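Local coordinates for EH1AB1 (Metagenome, PDB 6I8F), which hydrolyses esters, probably by means of a serine nucleophile set in an alpha/beta-hydrolase fold, at residues 73-78 with 145-150; 79-84 with 160-165; 151-156 with 189-194. One frame throughout, in Å; residues are numbered along the deposited sequence.

Contact 1: 73-78 with 145-150; sequences AGPASE and IDDGIA
Pro75 lays the CD–CG edge of its ring against helix 143-157, and here the packing is tight. Its CD lies 3.6 Å from Ala150 CB and, at the same distance, meets Asp147 OD2, so one methylene touches a methyl group and a carboxylate oxygen at once. CG follows at 3.8 Å from Ala150 CB and then drifts to a looser approach to the carbonyl oxygen of Asp146. Pro75 belongs to the turn of the beta hairpin formed by strands 66-73 and 78-85, closed by a bond of 2.6 Å from Gly74 N to Ser77 O; the contact thus sets a hairpin turn on a helix flanking the alpha/beta-hydrolase sheet. Beyond the proline a water bridges the two segments. Asp147 OD2 accepts a bond of 2.7 Å from this water, which also takes the N-H of Ala76 (2.9 Å from Ala76 N) and donates to Ser77 OG. OD1 of the same carboxylate is held by a salt bridge to Arg134. Ser77 OG turns its own proton back along the chain to Glu78 O, while at the outer margin Asp146 OD2 meets a glycerol, probably from the crystallisation liquor, through a weak bond.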
ATOM      1  N   ALA A  73     -24.893  24.784   0.431  1.00 28.09           N
ATOM      2  CA  ALA A  73     -26.130  24.354   1.072  1.00 27.86           C
ATOM      3  C   ALA A  73     -26.135  22.829   1.160  1.00 28.10           C
ATOM      4  O   ALA A  73     -26.116  22.157   0.147  1.00 31.34           O
ATOM      5  CB  ALA A  73     -27.317  24.861   0.291  1.00 27.84           C
ATOM      6  N   GLY A  74     -26.127  22.302   2.381  1.00 28.15           N
ATOM      7  CA  GLY A  74     -26.294  20.877   2.603  1.00 29.80           C
ATOM      8  C   GLY A  74     -27.771  20.533   2.746  1.00 31.42           C
ATOM      9  O   GLY A  74     -28.618  21.405   2.562  1.00 29.68           O
ATOM     10  N   PRO A  75     -28.121  19.278   3.116  1.00 31.86           N
ATOM     11  CA  PRO A  75     -29.523  18.878   3.260  1.00 32.17           C
ATOM     12  C   PRO A  75     -30.306  19.719   4.282  1.00 31.75           C
ATOM     13  O   PRO A  75     -31.457  20.028   4.051  1.00 31.49           O
ATOM     14  CB  PRO A  75     -29.463  17.418   3.743  1.00 30.49           C
ATOM     15  CG  PRO A  75     -28.072  16.944   3.377  1.00 31.95           C
ATOM     16  CD  PRO A  75     -27.194  18.176   3.416  1.00 32.01           C
ATOM     17  N   ALA A  76     -29.674  20.065   5.405  1.00 31.55           N
ATOM     18  CA  ALA A  76     -30.379  20.711   6.497  1.00 32.73           C
ATOM     19  C   ALA A  76     -29.575  21.866   7.108  1.00 34.07           C
ATOM     20  O   ALA A  76     -29.938  22.350   8.176  1.00 36.75           O
ATOM     21  CB  ALA A  76     -30.701  19.669   7.538  1.00 33.75           C
ATOM     22  N   SER A  77     -28.502  22.309   6.442  1.00 31.70           N
ATOM     23  CA  SER A  77     -27.625  23.352   6.974  1.00 30.75           C
ATOM     24  C   SER A  77     -26.568  23.715   5.931  1.00 30.39           C
ATOM     25  O   SER A  77     -26.475  23.103   4.872  1.00 29.93           O
ATOM     26  CB  SER A  77     -26.956  22.939   8.274  1.00 30.37           C
ATOM     27  OG  SER A  77     -25.861  22.060   8.038  1.00 32.82           O
ATOM     28  N   GLU A  78     -25.771  24.727   6.264  1.00 30.30           N
ATOM     29  CA  GLU A  78     -24.555  25.007   5.540  1.00 33.34           C
ATOM     30  C   GLU A  78     -23.556  23.885   5.858  1.00 31.15           C
ATOM     31  O   GLU A  78     -23.510  23.380   6.983  1.00 33.18           O
ATOM     32  CB  GLU A  78     -24.009  26.383   5.923  1.00 34.69           C
ATOM     33  CG  GLU A  78     -22.995  26.913   4.932  1.00 39.53           C
ATOM     34  CD  GLU A  78     -22.108  28.027   5.454  1.00 42.05           C
ATOM     35  OE1 GLU A  78     -22.145  28.300   6.670  1.00 45.71           O
ATOM     36  OE2 GLU A  78     -21.376  28.613   4.638  1.00 48.51           O
ATOM     37  N   ILE A 145     -23.647  11.436   8.375  1.00 21.98           N
ATOM     38  CA  ILE A 145     -23.535  10.619   7.167  1.00 22.49           C
ATOM     39  C   ILE A 145     -24.235  11.340   6.010  1.00 22.26           C
ATOM     40  O   ILE A 145     -23.712  11.358   4.902  1.00 21.35           O
ATOM     41  CB  ILE A 145     -24.108   9.203   7.414  1.00 23.87           C
ATOM     42  CG1 ILE A 145     -23.251   8.402   8.397  1.00 23.09           C
ATOM     43  CG2 ILE A 145     -24.341   8.434   6.110  1.00 24.33           C
ATOM     44  CD1 ILE A 145     -21.811   8.250   8.008  1.00 24.03           C
ATOM     45  N   ASP A 146     -25.422  11.897   6.282  1.00 21.97           N
ATOM     46  CA  ASP A 146     -26.188  12.646   5.290  1.00 22.39           C
ATOM     47  C   ASP A 146     -25.332  13.783   4.719  1.00 20.44           C
ATOM     48  O   ASP A 146     -25.294  13.969   3.505  1.00 19.54           O
ATOM     49  CB  ASP A 146     -27.502  13.195   5.857  1.00 24.12           C
ATOM     50  CG  ASP A 146     -28.596  12.147   6.041  1.00 25.99           C
ATOM     51  OD1 ASP A 146     -28.444  11.024   5.534  1.00 27.67           O
ATOM     52  OD2 ASP A 146     -29.588  12.462   6.694  1.00 27.58           O
ATOM     53  N   ASP A 147     -24.655  14.530   5.598  1.00 19.85           N
ATOM     54  CA  ASP A 147     -23.784  15.638   5.187  1.00 20.35           C
ATOM     55  C   ASP A 147     -22.605  15.111   4.367  1.00 19.76           C
ATOM     56  O   ASP A 147     -22.229  15.716   3.377  1.00 20.52           O
ATOM     57  CB  ASP A 147     -23.279  16.432   6.395  1.00 21.48           C
ATOM     58  CG  ASP A 147     -24.330  17.340   7.004  1.00 21.46           C
ATOM     59  OD1 ASP A 147     -24.016  18.005   8.002  1.00 22.18           O
ATOM     60  OD2 ASP A 147     -25.467  17.366   6.479  1.00 22.15           O
ATOM     61  N   GLY A 148     -22.018  13.991   4.801  1.00 20.69           N
ATOM     62  CA  GLY A 148     -20.863  13.405   4.104  1.00 20.53           C
ATOM     63  C   GLY A 148     -21.213  13.057   2.666  1.00 20.13           C
ATOM     64  O   GLY A 148     -20.494  13.385   1.720  1.00 18.65           O
ATOM     65  N   ILE A 149     -22.354  12.387   2.515  1.00 19.90           N
ATOM     66  CA  ILE A 149     -22.885  12.029   1.220  1.00 20.46           C
ATOM     67  C   ILE A 149     -23.180  13.303   0.415  1.00 20.47           C
ATOM     68  O   ILE A 149     -22.774  13.380  -0.740  1.00 20.60           O
ATOM     69  CB  ILE A 149     -24.109  11.107   1.364  1.00 20.63           C
ATOM     70  CG1 ILE A 149     -23.709   9.762   1.979  1.00 21.37           C
ATOM     71  CG2 ILE A 149     -24.805  10.925   0.021  1.00 21.25           C
ATOM     72  CD1 ILE A 149     -24.876   8.930   2.471  1.00 22.26           C
ATOM     73  N   ALA A 150     -23.857  14.295   1.013  1.00 20.14           N
ATOM     74  CA  ALA A 150     -24.234  15.511   0.258  1.00 20.74           C
ATOM     75  C   ALA A 150     -22.973  16.255  -0.215  1.00 20.67           C
ATOM     76  O   ALA A 150     -22.948  16.789  -1.318  1.00 21.28           O
ATOM     77  CB  ALA A 150     -25.136  16.417   1.069  1.00 19.89           C
TER
HETATM   78  O   HOH W   1     -26.855  19.655   6.109  1.00 24.18           O

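Contact 2: 79-84 with 160-165; sequences IRFRRY and ESFGAD
Arg83 and Phe162 bring the two backbones closest, yet their CA atoms remain 8.1 Å apart, so strand 79-84 and the turn at 160-165 meet through side chains rather than as paired strands. Gly163, with a positive phi of 61°, lets the chain swing round after Phe162, and its N-H closes the turn on Glu160 O. The apolar half of the contact is a T-shaped aromatic pair. Phe162 presents its edge, with CE2 leading, to one face of Phe81; CE2 stands 3.7 Å from Phe81 CE2 and lies over the ring toward its rim, not over the middle. The ring centroids of Phe81 and Phe162 are 5.2 Å apart and the planes are inclined by 70°. Arg83 works beside this pair. Its CD touches the edge of the Phe162 ring at CD2, 4.1 Å away, before the chain bends at chi3 (-73°), which sets the direction of NE; the guanidinium beyond it lies with one face over Phe162 CA and Ser161 O. Although Arg83 NH1 comes within 2.7 Å of Phe162 O, the angle is too poor for a hydrogen bond. The polar groups are instead tied by Gln127, which accepts from Arg83 NH1 through OE1 and donates to Phe162 O through NE2. Strand 78-85 is itself an inner strand of the alpha/beta-hydrolase sheet, hydrogen-bonded to antiparallel strands 66-73 and 127-132. Phe81 packs on Phe72 from the first and on Ile129 and Ile131 from the second, and Phe162, touching Phe81 on one hand, is also met by Ile155 of helix 143-157.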
ATOM      1  N   ILE A  79     -22.808  23.461   4.841  1.00 29.27           N
ATOM      2  CA  ILE A  79     -21.632  22.630   5.043  1.00 27.05           C
ATOM      3  C   ILE A  79     -20.420  23.439   4.597  1.00 25.26           C
ATOM      4  O   ILE A  79     -20.371  23.905   3.473  1.00 23.76           O
ATOM      5  CB  ILE A  79     -21.735  21.298   4.286  1.00 28.49           C
ATOM      6  CG1 ILE A  79     -22.961  20.494   4.731  1.00 28.24           C
ATOM      7  CG2 ILE A  79     -20.444  20.499   4.445  1.00 28.58           C
ATOM      8  CD1 ILE A  79     -23.345  19.404   3.758  1.00 29.54           C
ATOM      9  N   ARG A  80     -19.464  23.600   5.512  1.00 24.77           N
ATOM     10  CA  ARG A  80     -18.263  24.339   5.264  1.00 24.27           C
ATOM     11  C   ARG A  80     -17.180  23.368   4.784  1.00 21.44           C
ATOM     12  O   ARG A  80     -17.149  22.194   5.163  1.00 19.08           O
ATOM     13  CB  ARG A  80     -17.862  25.089   6.534  1.00 27.32           C
ATOM     14  CG  ARG A  80     -18.803  26.237   6.877  1.00 31.90           C
ATOM     15  CD  ARG A  80     -18.478  26.839   8.231  1.00 37.65           C
ATOM     16  NE  ARG A  80     -18.612  25.852   9.297  1.00 45.86           N
ATOM     17  CZ  ARG A  80     -18.263  26.046  10.565  1.00 51.76           C
ATOM     18  NH1 ARG A  80     -17.776  27.215  10.952  1.00 58.58           N
ATOM     19  NH2 ARG A  80     -18.407  25.071  11.446  1.00 53.26           N
ATOM     20  N   PHE A  81     -16.276  23.885   3.959  1.00 20.42           N
ATOM     21  CA  PHE A  81     -15.153  23.104   3.466  1.00 20.71           C
ATOM     22  C   PHE A  81     -13.888  23.965   3.512  1.00 20.48           C
ATOM     23  O   PHE A  81     -13.950  25.207   3.561  1.00 18.10           O
ATOM     24  CB  PHE A  81     -15.435  22.607   2.050  1.00 21.19           C
ATOM     25  CG  PHE A  81     -15.683  23.716   1.063  1.00 21.99           C
ATOM     26  CD1 PHE A  81     -14.619  24.396   0.486  1.00 22.56           C
ATOM     27  CD2 PHE A  81     -16.973  24.104   0.741  1.00 21.89           C
ATOM     28  CE1 PHE A  81     -14.846  25.437  -0.403  1.00 23.62           C
ATOM     29  CE2 PHE A  81     -17.197  25.134  -0.162  1.00 23.41           C
ATOM     30  CZ  PHE A  81     -16.132  25.806  -0.727  1.00 23.21           C
ATOM     31  N   ARG A  82     -12.740  23.285   3.472  1.00 19.01           N
ATOM     32  CA  ARG A  82     -11.470  23.945   3.279  1.00 18.78           C
ATOM     33  C   ARG A  82     -10.691  23.179   2.205  1.00 18.83           C
ATOM     34  O   ARG A  82     -10.533  21.968   2.296  1.00 18.73           O
ATOM     35  CB  ARG A  82     -10.734  24.049   4.613  1.00 18.81           C
ATOM     36  CG  ARG A  82      -9.329  24.616   4.482  1.00 19.27           C
ATOM     37  CD  ARG A  82      -8.714  24.871   5.830  1.00 19.45           C
ATOM     38  NE  ARG A  82      -9.467  25.842   6.605  1.00 19.16           N
ATOM     39  CZ  ARG A  82      -9.353  25.987   7.921  1.00 19.23           C
ATOM     40  NH1 ARG A  82      -8.410  25.335   8.578  1.00 18.99           N
ATOM     41  NH2 ARG A  82     -10.201  26.758   8.578  1.00 18.51           N
ATOM     42  N   ARG A  83     -10.281  23.892   1.158  1.00 19.49           N
ATOM     43  CA  ARG A  83      -9.539  23.316   0.046  1.00 21.13           C
ATOM     44  C   ARG A  83      -8.056  23.616   0.243  1.00 21.00           C
ATOM     45  O   ARG A  83      -7.683  24.742   0.607  1.00 19.45           O
ATOM     46  CB  ARG A  83      -9.975  23.879  -1.310  1.00 22.78           C
ATOM     47  CG  ARG A  83     -11.481  23.915  -1.508  1.00 25.77           C
ATOM     48  CD  ARG A  83     -11.849  24.009  -2.972  1.00 28.63           C
ATOM     49  NE  ARG A  83     -11.585  25.326  -3.514  1.00 31.49           N
ATOM     50  CZ  ARG A  83     -11.198  25.575  -4.759  1.00 34.17           C
ATOM     51  NH1 ARG A  83     -10.648  24.623  -5.500  1.00 34.41           N
ATOM     52  NH2 ARG A  83     -11.352  26.789  -5.253  1.00 33.67           N
ATOM     53  N   TYR A  84      -7.236  22.589   0.007  1.00 19.16           N
ATOM     54  CA  TYR A  84      -5.805  22.694   0.081  1.00 19.80           C
ATOM     55  C   TYR A  84      -5.205  22.355  -1.288  1.00 20.06           C
ATOM     56  O   TYR A  84      -5.418  21.254  -1.809  1.00 19.34           O
ATOM     57  CB  TYR A  84      -5.259  21.725   1.125  1.00 19.18           C
ATOM     58  CG  TYR A  84      -5.858  21.823   2.502  1.00 19.23           C
ATOM     59  CD1 TYR A  84      -7.023  21.142   2.840  1.00 19.89           C
ATOM     60  CD2 TYR A  84      -5.216  22.538   3.499  1.00 18.87           C
ATOM     61  CE1 TYR A  84      -7.543  21.191   4.125  1.00 18.77           C
ATOM     62  CE2 TYR A  84      -5.727  22.599   4.786  1.00 18.61           C
ATOM     63  CZ  TYR A  84      -6.886  21.915   5.106  1.00 18.48           C
ATOM     64  OH  TYR A  84      -7.372  21.975   6.384  1.00 18.42           O
ATOM     65  N   GLU A 160     -15.669  21.142 -11.429  1.00 28.47           N
ATOM     66  CA  GLU A 160     -14.883  22.229 -12.024  1.00 30.79           C
ATOM     67  C   GLU A 160     -14.842  23.458 -11.096  1.00 29.72           C
ATOM     68  O   GLU A 160     -13.801  24.106 -11.007  1.00 28.10           O
ATOM     69  CB  GLU A 160     -15.415  22.535 -13.420  1.00 33.15           C
ATOM     70  CG  GLU A 160     -15.091  21.428 -14.400  1.00 38.31           C
ATOM     71  CD  GLU A 160     -15.465  21.720 -15.840  1.00 45.90           C
ATOM     72  OE1 GLU A 160     -16.508  22.378 -16.047  1.00 53.94           O
ATOM     73  OE2 GLU A 160     -14.723  21.280 -16.751  1.00 50.82           O
ATOM     74  N   SER A 161     -15.947  23.752 -10.399  1.00 27.96           N
ATOM     75  CA  SER A 161     -16.028  24.889  -9.477  1.00 28.79           C
ATOM     76  C   SER A 161     -15.030  24.706  -8.334  1.00 27.13           C
ATOM     77  O   SER A 161     -14.534  25.672  -7.799  1.00 26.93           O
ATOM     78  CB  SER A 161     -17.420  25.087  -8.901  1.00 30.19           C
ATOM     79  OG  SER A 161     -18.419  24.835  -9.873  1.00 33.79           O
ATOM     80  N   PHE A 162     -14.788  23.451  -7.941  1.00 26.94           N
ATOM     81  CA  PHE A 162     -13.871  23.132  -6.853  1.00 25.70           C
ATOM     82  C   PHE A 162     -12.461  22.824  -7.391  1.00 26.60           C
ATOM     83  O   PHE A 162     -11.611  22.363  -6.642  1.00 26.97           O
ATOM     84  CB  PHE A 162     -14.443  21.964  -6.044  1.00 25.91           C
ATOM     85  CG  PHE A 162     -15.685  22.308  -5.264  1.00 25.49           C
ATOM     86  CD1 PHE A 162     -16.941  22.181  -5.836  1.00 24.39           C
ATOM     87  CD2 PHE A 162     -15.595  22.795  -3.966  1.00 25.30           C
ATOM     88  CE1 PHE A 162     -18.079  22.521  -5.123  1.00 24.76           C
ATOM     89  CE2 PHE A 162     -16.737  23.123  -3.252  1.00 25.59           C
ATOM     90  CZ  PHE A 162     -17.975  22.994  -3.835  1.00 24.62           C
ATOM     91  N   GLY A 163     -12.213  23.092  -8.681  1.00 26.61           N
ATOM     92  CA  GLY A 163     -10.914  22.858  -9.314  1.00 25.35           C
ATOM     93  C   GLY A 163     -10.513  21.389  -9.270  1.00 25.01           C
ATOM     94  O   GLY A 163      -9.316  21.059  -9.138  1.00 24.74           O
ATOM     95  N   ALA A 164     -11.520  20.520  -9.401  1.00 23.01           N
ATOM     96  CA  ALA A 164     -11.390  19.089  -9.272  1.00 22.93           C
ATOM     97  C   ALA A 164     -11.596  18.406 -10.622  1.00 22.92           C
ATOM     98  O   ALA A 164     -12.535  18.717 -11.366  1.00 22.20           O
ATOM     99  CB  ALA A 164     -12.374  18.557  -8.262  1.00 23.14           C
ATOM    100  N   ASP A 165     -10.721  17.436 -10.887  1.00 22.67           N
ATOM    101  CA  ASP A 165     -10.878  16.495 -11.969  1.00 23.09           C
ATOM    102  C   ASP A 165     -11.923  15.444 -11.555  1.00 23.12           C
ATOM    103  O   ASP A 165     -11.672  14.595 -10.689  1.00 20.43           O
ATOM    104  CB  ASP A 165      -9.518  15.902 -12.328  1.00 23.16           C
ATOM    105  CG  ASP A 165      -9.574  14.819 -13.382  1.00 23.89           C
ATOM    106  OD1 ASP A 165     -10.667  14.596 -13.942  1.00 24.40           O
ATOM    107  OD2 ASP A 165      -8.530  14.179 -13.603  1.00 26.05           O
TER

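Contact 3: 151-156 with 189-194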
ATOM      1  N   ALA A 151     -21.929  16.277   0.620  1.00 19.95           N
ATOM      2  CA  ALA A 151     -20.662  16.948   0.263  1.00 19.62           C
ATOM      3  C   ALA A 151     -20.050  16.315  -0.997  1.00 19.27           C
ATOM      4  O   ALA A 151     -19.626  17.024  -1.927  1.00 18.48           O
ATOM      5  CB  ALA A 151     -19.704  16.888   1.424  1.00 19.53           C
ATOM      6  N   PHE A 152     -20.001  14.980  -1.032  1.00 18.52           N
ATOM      7  CA  PHE A 152     -19.423  14.273  -2.173  1.00 19.36           C
ATOM      8  C   PHE A 152     -20.255  14.513  -3.441  1.00 20.89           C
ATOM      9  O   PHE A 152     -19.707  14.827  -4.505  1.00 20.56           O
ATOM     10  CB  PHE A 152     -19.281  12.770  -1.925  1.00 19.21           C
ATOM     11  CG  PHE A 152     -18.895  12.049  -3.187  1.00 18.93           C
ATOM     12  CD1 PHE A 152     -17.615  12.174  -3.698  1.00 18.83           C
ATOM     13  CD2 PHE A 152     -19.837  11.358  -3.928  1.00 19.16           C
ATOM     14  CE1 PHE A 152     -17.276  11.588  -4.910  1.00 18.48           C
ATOM     15  CE2 PHE A 152     -19.495  10.763  -5.134  1.00 19.05           C
ATOM     16  CZ  PHE A 152     -18.213  10.873  -5.618  1.00 19.09           C
ATOM     17  N   ARG A 153     -21.578  14.348  -3.337  1.00 23.05           N
ATOM     18  CA  ARG A 153     -22.469  14.550  -4.505  1.00 24.11           C
ATOM     19  C   ARG A 153     -22.302  15.990  -5.022  1.00 23.17           C
ATOM     20  O   ARG A 153     -22.202  16.214  -6.208  1.00 22.49           O
ATOM     21  CB  ARG A 153     -23.928  14.255  -4.142  1.00 25.81           C
ATOM     22  CG  ARG A 153     -24.263  12.790  -3.905  1.00 28.68           C
ATOM     23  CD  ARG A 153     -25.754  12.576  -3.690  1.00 32.36           C
ATOM     24  NE  ARG A 153     -26.125  11.164  -3.626  1.00 37.12           N
ATOM     25  CZ  ARG A 153     -27.123  10.654  -2.891  1.00 39.51           C
ATOM     26  NH1 ARG A 153     -27.787  11.419  -2.036  1.00 39.84           N
ATOM     27  NH2 ARG A 153     -27.443   9.373  -3.005  1.00 38.35           N
ATOM     28  N   HIS A 154     -22.249  16.966  -4.112  1.00 24.57           N
ATOM     29  CA  HIS A 154     -22.170  18.385  -4.492  1.00 24.66           C
ATOM     30  C   HIS A 154     -20.844  18.698  -5.209  1.00 23.76           C
ATOM     31  O   HIS A 154     -20.821  19.389  -6.235  1.00 21.89           O
ATOM     32  CB  HIS A 154     -22.354  19.277  -3.265  1.00 25.65           C
ATOM     33  CG  HIS A 154     -22.280  20.731  -3.587  1.00 25.95           C
ATOM     34  ND1 HIS A 154     -23.360  21.425  -4.109  1.00 26.83           N
ATOM     35  CD2 HIS A 154     -21.258  21.610  -3.510  1.00 26.48           C
ATOM     36  CE1 HIS A 154     -23.010  22.681  -4.313  1.00 26.40           C
ATOM     37  NE2 HIS A 154     -21.723  22.822  -3.949  1.00 27.59           N
ATOM     38  N   ILE A 155     -19.730  18.221  -4.650  1.00 22.40           N
ATOM     39  CA  ILE A 155     -18.405  18.439  -5.277  1.00 22.02           C
ATOM     40  C   ILE A 155     -18.314  17.661  -6.600  1.00 22.14           C
ATOM     41  O   ILE A 155     -17.822  18.205  -7.594  1.00 23.40           O
ATOM     42  CB  ILE A 155     -17.278  18.105  -4.290  1.00 20.61           C
ATOM     43  CG1 ILE A 155     -17.298  19.116  -3.137  1.00 21.33           C
ATOM     44  CG2 ILE A 155     -15.936  18.053  -5.008  1.00 20.35           C
ATOM     45  CD1 ILE A 155     -16.656  18.640  -1.856  1.00 21.11           C
ATOM     46  N   ARG A 156     -18.816  16.421  -6.623  1.00 21.61           N
ATOM     47  CA  ARG A 156     -18.861  15.605  -7.853  1.00 22.29           C
ATOM     48  C   ARG A 156     -19.620  16.368  -8.948  1.00 24.03           C
ATOM     49  O   ARG A 156     -19.174  16.446 -10.081  1.00 23.64           O
ATOM     50  CB  ARG A 156     -19.505  14.239  -7.579  1.00 21.98           C
ATOM     51  CG  ARG A 156     -19.677  13.339  -8.800  1.00 21.25           C
ATOM     52  CD  ARG A 156     -20.795  12.312  -8.654  1.00 22.37           C
ATOM     53  NE  ARG A 156     -22.118  12.887  -8.421  1.00 20.92           N
ATOM     54  CZ  ARG A 156     -23.112  12.293  -7.758  1.00 20.90           C
ATOM     55  NH1 ARG A 156     -22.988  11.055  -7.310  1.00 20.35           N
ATOM     56  NH2 ARG A 156     -24.234  12.953  -7.532  1.00 21.19           N
ATOM     57  N   ARG A 189     -23.158   3.735  -4.805  1.00 26.33           N
ATOM     58  CA  ARG A 189     -23.310   2.522  -5.564  1.00 27.53           C
ATOM     59  C   ARG A 189     -24.765   2.035  -5.466  1.00 28.52           C
ATOM     60  O   ARG A 189     -25.379   1.724  -6.482  1.00 28.70           O
ATOM     61  CB  ARG A 189     -22.358   1.426  -5.083  1.00 27.01           C
ATOM     62  CG  ARG A 189     -22.440   0.189  -5.958  1.00 27.98           C
ATOM     63  CD  ARG A 189     -22.061  -1.082  -5.257  1.00 30.23           C
ATOM     64  NE  ARG A 189     -22.801  -1.369  -4.038  1.00 29.71           N
ATOM     65  CZ  ARG A 189     -22.417  -2.307  -3.194  1.00 29.82           C
ATOM     66  NH1 ARG A 189     -21.361  -3.037  -3.504  1.00 29.85           N
ATOM     67  NH2 ARG A 189     -23.051  -2.504  -2.055  1.00 29.14           N
ATOM     68  N   ASP A 190     -25.312   1.982  -4.247  1.00 28.59           N
ATOM     69  CA  ASP A 190     -26.660   1.443  -4.031  1.00 30.02           C
ATOM     70  C   ASP A 190     -27.723   2.337  -4.689  1.00 31.04           C
ATOM     71  O   ASP A 190     -28.784   1.850  -5.059  1.00 33.89           O
ATOM     72  CB  ASP A 190     -26.940   1.225  -2.545  1.00 29.95           C
ATOM     73  CG  ASP A 190     -26.047   0.155  -1.939  1.00 31.82           C
ATOM     74  OD1 ASP A 190     -25.325  -0.488  -2.711  1.00 31.65           O
ATOM     75  OD2 ASP A 190     -26.071  -0.013  -0.700  1.00 31.12           O
ATOM     76  N   ALA A 191     -27.433   3.628  -4.855  1.00 30.36           N
ATOM     77  CA  ALA A 191     -28.367   4.577  -5.475  1.00 29.64           C
ATOM     78  C   ALA A 191     -28.217   4.604  -7.005  1.00 31.85           C
ATOM     79  O   ALA A 191     -28.943   5.332  -7.673  1.00 35.75           O
ATOM     80  CB  ALA A 191     -28.141   5.941  -4.887  1.00 29.46           C
ATOM     81  N   GLY A 192     -27.263   3.839  -7.552  1.00 30.19           N
ATOM     82  CA  GLY A 192     -27.029   3.775  -8.985  1.00 29.25           C
ATOM     83  C   GLY A 192     -26.415   5.048  -9.542  1.00 30.17           C
ATOM     84  O   GLY A 192     -26.603   5.359 -10.706  1.00 29.88           O
ATOM     85  N   GLU A 193     -25.662   5.803  -8.734  1.00 29.42           N
ATOM     86  CA  GLU A 193     -25.001   6.984  -9.303  1.00 32.18           C
ATOM     87  C   GLU A 193     -23.478   6.790  -9.271  1.00 28.99           C
ATOM     88  O   GLU A 193     -22.968   5.791  -8.737  1.00 27.95           O
ATOM     89  CB  GLU A 193     -25.479   8.290  -8.662  1.00 36.07           C
ATOM     90  CG  GLU A 193     -25.780   8.234  -7.184  1.00 41.25           C
ATOM     91  CD  GLU A 193     -26.210   9.594  -6.662  1.00 43.49           C
ATOM     92  OE1 GLU A 193     -25.351  10.318  -6.125  1.00 41.75           O
ATOM     93  OE2 GLU A 193     -27.397   9.935  -6.822  1.00 51.75           O
ATOM     94  N   THR A 194     -22.779   7.726  -9.918  1.00 26.78           N
ATOM     95  CA  THR A 194     -21.329   7.776  -9.959  1.00 26.60           C
ATOM     96  C   THR A 194     -20.779   8.010  -8.550  1.00 24.21           C
ATOM     97  O   THR A 194     -21.104   8.974  -7.886  1.00 23.01           O
ATOM     98  CB  THR A 194     -20.862   8.859 -10.931  1.00 28.55           C
ATOM     99  OG1 THR A 194     -21.408   8.475 -12.190  1.00 29.41           O
ATOM    100  CG2 THR A 194     -19.357   8.990 -11.030  1.00 30.42           C
TER
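A salt-bridge network joins Arg153 and Arg156 of helix 143-157 to Glu193, in the turn that leaves helix 176-190 of the alpha/beta-hydrolase fold. That helix ends in a Schellman motif, where Gly192 adopts positive phi and leads the chain out toward Glu193. A single carboxylate oxygen, Glu193 OE1, does the work. Arg153 NE and Arg156 NH1 reach it at 2.7 Å each, from opposite faces of the carboxylate plane, so the oxygen is gripped between two guanidinium groups that probably favour its negative charge. The Arg156 bond is nearly straight (162°) and runs in the guanidinium plane; that from Arg153 NE is more bent and tilted from its plane. A weak third bond comes from Arg156 NH2. Arg153 is extended as far as NE, whereas Arg156 bends at chi3 (59°), the torsion that places NE. At the edge of its guanidinium lie both Glu193 OE1 and Thr194 O, and NH1 also donates to Thr194 O, 2.9 Å away at 154°, in the carbonyl plane. Arg156 CD packs obliquely by Thr194 CB, and the same Thr194 O lies in the plane of the Phe152 ring, 3.7 Å from its edge atom CE2.

How the contacts relate
All three contacts lie toward the surface of the fold, each with one buried residue among those that touch. Contacts 1 and 3 share helix 143-157, holding it by successive turns to a hairpin turn on one hand and to the exit of helix 176-190 on the other; their centres are about 12 Å apart. Contact 2 fastens the sheet to the turn beyond that helix and reaches both neighbours: Gly74 CA lies 3.5 Å from Ile79 CD1, and Phe162 CZ 3.6 Å from His154 CD2. The chemistry differs accordingly, from proline packing with a bridging water in contact 1, to an aromatic pair flanked by an arginine in contact 2, to two arginines sharing one carboxylate in contact 3.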